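Local coordinates for protein peptide methionine sulfoxide reductase MsrA (Treponema denticola ATCC 35405, PDB 5FA9) that probably reduces methionine sulfoxide back to methionine in oxidised proteins, acting as a fused MsrA-MsrB repair enzyme, at residues M1-Y6 with Y58-V63. The protein carries 2 engineered substitutions. Sequence-based numbering, arbitrary orientation.
Sequences MIKEIY and YDSSVV
With CG set between its backbone N and carbonyl carbon (chi1 67°), the Tyr58 ring leans over the neighbouring strand, where Lys3 CB meets one ring face. Lys3 CB lies 4.1 Å from the centroid of the Tyr58 ring, a CH-pi contact; farther along, Ile5 CG2 meets Tyr58 CE1 obliquely at 4.0 Å. The backbones of Lys3 and Tyr58 form an antiparallel hydrogen-bonded pair, Lys3 N to Tyr58 O at 2.7 Å and Tyr58 N to Lys3 O at 2.8 Å. Ser60 then grips Met1 O twice: its N gives a nearly straight bond of 2.9 Å, and its OG meets the same oxygen in the carbonyl plane, on a lone pair. Asp59 OD1 closes an Asx turn by accepting from Ser61 N, and makes a long salt bridge to Met1 N at 3.7 Å. On the same sheet face as Asp59, Ile2 brings CD1 to Asp59 CB, 3.9 Å away, and also meets Ile2 of the second subunit. The pairing joins the start of strand 2-8 to the end of strand 51-59, inside the mixed sheet of the MsrA domain, with strand 95-98 beyond the first and strand 25-33 beyond the second; helix 65-74 packs Leu65 and Leu68 against Tyr58.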
ATOM      1  N   MET B   1      -2.086   0.511   7.960  1.00 37.60           N
ATOM      2  CA  MET B   1      -1.282   0.002   6.856  1.00 51.08           C
ATOM      3  C   MET B   1      -1.964   0.218   5.510  1.00 44.00           C
ATOM      4  O   MET B   1      -3.191   0.265   5.426  1.00 37.29           O
ATOM      5  CB  MET B   1      -0.988  -1.487   7.050  1.00 45.16           C
ATOM      6  CG  MET B   1       0.258  -1.782   7.867  1.00 62.86           C
ATOM      7  SD  MET B   1       0.663  -3.538   7.831  1.00 99.34           S
ATOM      8  CE  MET B   1       0.843  -3.807   6.070  1.00 57.86           C
ATOM      9  N   ILE B   2      -1.161   0.367   4.462  1.00 37.77           N
ATOM     10  CA  ILE B   2      -1.696   0.446   3.111  1.00 37.08           C
ATOM     11  C   ILE B   2      -2.030  -0.957   2.622  1.00 44.16           C
ATOM     12  O   ILE B   2      -1.201  -1.864   2.697  1.00 35.44           O
ATOM     13  CB  ILE B   2      -0.708   1.114   2.136  1.00 40.84           C
ATOM     14  CG1 ILE B   2      -0.304   2.495   2.652  1.00 53.38           C
ATOM     15  CG2 ILE B   2      -1.332   1.243   0.757  1.00 47.40           C
ATOM     16  CD1 ILE B   2      -1.471   3.444   2.826  1.00 50.88           C
ATOM     17  N   LYS B   3      -3.250  -1.136   2.128  1.00 35.19           N
ATOM     18  CA  LYS B   3      -3.693  -2.439   1.652  1.00 34.58           C
ATOM     19  C   LYS B   3      -4.423  -2.308   0.323  1.00 36.94           C
ATOM     20  O   LYS B   3      -4.746  -1.201  -0.113  1.00 38.34           O
ATOM     21  CB  LYS B   3      -4.598  -3.112   2.687  1.00 31.75           C
ATOM     22  CG  LYS B   3      -3.846  -3.747   3.846  1.00 49.38           C
ATOM     23  CD  LYS B   3      -4.781  -4.079   4.998  1.00 56.34           C
ATOM     24  CE  LYS B   3      -4.139  -5.056   5.970  1.00 66.74           C
ATOM     25  NZ  LYS B   3      -2.718  -4.711   6.252  1.00 66.66           N
ATOM     26  N   GLU B   4      -4.680  -3.439  -0.325  1.00 29.73           N
ATOM     27  CA  GLU B   4      -5.357  -3.425  -1.613  1.00 37.54           C
ATOM     28  C   GLU B   4      -6.356  -4.570  -1.754  1.00 43.84           C
ATOM     29  O   GLU B   4      -6.117  -5.688  -1.296  1.00 33.56           O
ATOM     30  CB  GLU B   4      -4.334  -3.466  -2.753  1.00 41.32           C
ATOM     31  CG  GLU B   4      -3.453  -4.700  -2.774  1.00 41.21           C
ATOM     32  CD  GLU B   4      -2.348  -4.608  -3.811  1.00 52.78           C
ATOM     33  OE1 GLU B   4      -1.446  -3.759  -3.647  1.00 47.17           O
ATOM     34  OE2 GLU B   4      -2.386  -5.380  -4.792  1.00 56.94           O
ATOM     35  N   ILE B   5      -7.484  -4.269  -2.388  1.00 32.17           N
ATOM     36  CA  ILE B   5      -8.541  -5.244  -2.615  1.00 32.71           C
ATOM     37  C   ILE B   5      -9.107  -5.035  -4.021  1.00 40.22           C
ATOM     38  O   ILE B   5      -9.083  -3.920  -4.545  1.00 32.83           O
ATOM     39  CB  ILE B   5      -9.657  -5.125  -1.546  1.00 33.14           C
ATOM     40  CG1 ILE B   5     -10.671  -6.267  -1.671  1.00 29.23           C
ATOM     41  CG2 ILE B   5     -10.338  -3.765  -1.622  1.00 32.77           C
ATOM     42  CD1 ILE B   5     -10.104  -7.626  -1.332  1.00 36.46           C
ATOM     43  N   TYR B   6      -9.600  -6.104  -4.638  1.00 35.39           N
ATOM     44  CA  TYR B   6     -10.105  -6.023  -6.003  1.00 29.68           C
ATOM     45  C   TYR B   6     -11.590  -6.368  -6.058  1.00 36.32           C
ATOM     46  O   TYR B   6     -12.001  -7.453  -5.646  1.00 33.60           O
ATOM     47  CB  TYR B   6      -9.306  -6.951  -6.922  1.00 31.85           C
ATOM     48  CG  TYR B   6      -7.851  -6.558  -7.071  1.00 37.12           C
ATOM     49  CD1 TYR B   6      -6.927  -6.835  -6.069  1.00 41.92           C
ATOM     50  CD2 TYR B   6      -7.400  -5.910  -8.214  1.00 32.06           C
ATOM     51  CE1 TYR B   6      -5.599  -6.475  -6.200  1.00 35.36           C
ATOM     52  CE2 TYR B   6      -6.073  -5.550  -8.355  1.00 40.76           C
ATOM     53  CZ  TYR B   6      -5.178  -5.833  -7.345  1.00 42.97           C
ATOM     54  OH  TYR B   6      -3.856  -5.474  -7.483  1.00 49.38           O
ATOM     55  N   TYR B  58      -5.978   1.262  -0.445  1.00 30.57           N
ATOM     56  CA  TYR B  58      -6.531   2.036   0.660  1.00 36.16           C
ATOM     57  C   TYR B  58      -5.689   1.974   1.931  1.00 40.17           C
ATOM     58  O   TYR B  58      -4.876   1.068   2.114  1.00 34.59           O
ATOM     59  CB  TYR B  58      -7.953   1.557   0.968  1.00 31.59           C
ATOM     60  CG  TYR B  58      -8.024   0.153   1.534  1.00 33.07           C
ATOM     61  CD1 TYR B  58      -7.944  -0.959   0.703  1.00 34.71           C
ATOM     62  CD2 TYR B  58      -8.179  -0.062   2.898  1.00 32.30           C
ATOM     63  CE1 TYR B  58      -8.012  -2.242   1.214  1.00 33.31           C
ATOM     64  CE2 TYR B  58      -8.248  -1.341   3.419  1.00 31.45           C
ATOM     65  CZ  TYR B  58      -8.165  -2.427   2.572  1.00 39.96           C
ATOM     66  OH  TYR B  58      -8.232  -3.702   3.087  1.00 36.11           O
ATOM     67  N   ASP B  59      -5.901   2.953   2.805  1.00 38.86           N
ATOM     68  CA  ASP B  59      -5.268   2.983   4.117  1.00 37.12           C
ATOM     69  C   ASP B  59      -6.235   2.416   5.150  1.00 33.28           C
ATOM     70  O   ASP B  59      -7.288   3.001   5.412  1.00 36.22           O
ATOM     71  CB  ASP B  59      -4.855   4.410   4.488  1.00 40.92           C
ATOM     72  CG  ASP B  59      -3.980   4.467   5.730  1.00 48.11           C
ATOM     73  OD1 ASP B  59      -3.766   3.417   6.372  1.00 48.83           O
ATOM     74  OD2 ASP B  59      -3.505   5.572   6.067  1.00 46.06           O
ATOM     75  N   SER B  60      -5.874   1.281   5.737  1.00 29.58           N
ATOM     76  CA  SER B  60      -6.752   0.587   6.673  1.00 42.60           C
ATOM     77  C   SER B  60      -6.951   1.363   7.975  1.00 38.24           C
ATOM     78  O   SER B  60      -7.864   1.068   8.744  1.00 31.79           O
ATOM     79  CB  SER B  60      -6.202  -0.807   6.980  1.00 36.77           C
ATOM     80  OG  SER B  60      -4.907  -0.731   7.550  1.00 39.98           O
ATOM     81  N   SER B  61      -6.099   2.354   8.215  1.00 37.17           N
ATOM     82  CA  SER B  61      -6.214   3.183   9.410  1.00 37.03           C
ATOM     83  C   SER B  61      -7.371   4.169   9.287  1.00 35.33           C
ATOM     84  O   SER B  61      -7.855   4.699  10.287  1.00 38.21           O
ATOM     85  CB  SER B  61      -4.909   3.936   9.672  1.00 44.87           C
ATOM     86  OG  SER B  61      -4.844   5.131   8.912  1.00 45.63           O
ATOM     87  N   VAL B  62      -7.808   4.417   8.056  1.00 30.58           N
ATOM     88  CA  VAL B  62      -8.920   5.326   7.809  1.00 34.33           C
ATOM     89  C   VAL B  62     -10.196   4.551   7.501  1.00 35.38           C
ATOM     90  O   VAL B  62     -11.215   4.724   8.171  1.00 39.28           O
ATOM     91  CB  VAL B  62      -8.618   6.289   6.648  1.00 32.26           C
ATOM     92  CG1 VAL B  62      -9.834   7.151   6.346  1.00 33.89           C
ATOM     93  CG2 VAL B  62      -7.412   7.156   6.977  1.00 28.82           C
ATOM     94  N   VAL B  63     -10.135   3.698   6.483  1.00 34.17           N
ATOM     95  CA  VAL B  63     -11.277   2.868   6.114  1.00 39.30           C
ATOM     96  C   VAL B  63     -10.920   1.385   6.216  1.00 34.37           C
ATOM     97  O   VAL B  63      -9.902   0.938   5.685  1.00 37.29           O
ATOM     98  CB  VAL B  63     -11.785   3.198   4.687  1.00 32.39           C
ATOM     99  CG1 VAL B  63     -10.655   3.123   3.666  1.00 23.74           C
ATOM    100  CG2 VAL B  63     -12.940   2.283   4.301  1.00 29.06           C
TER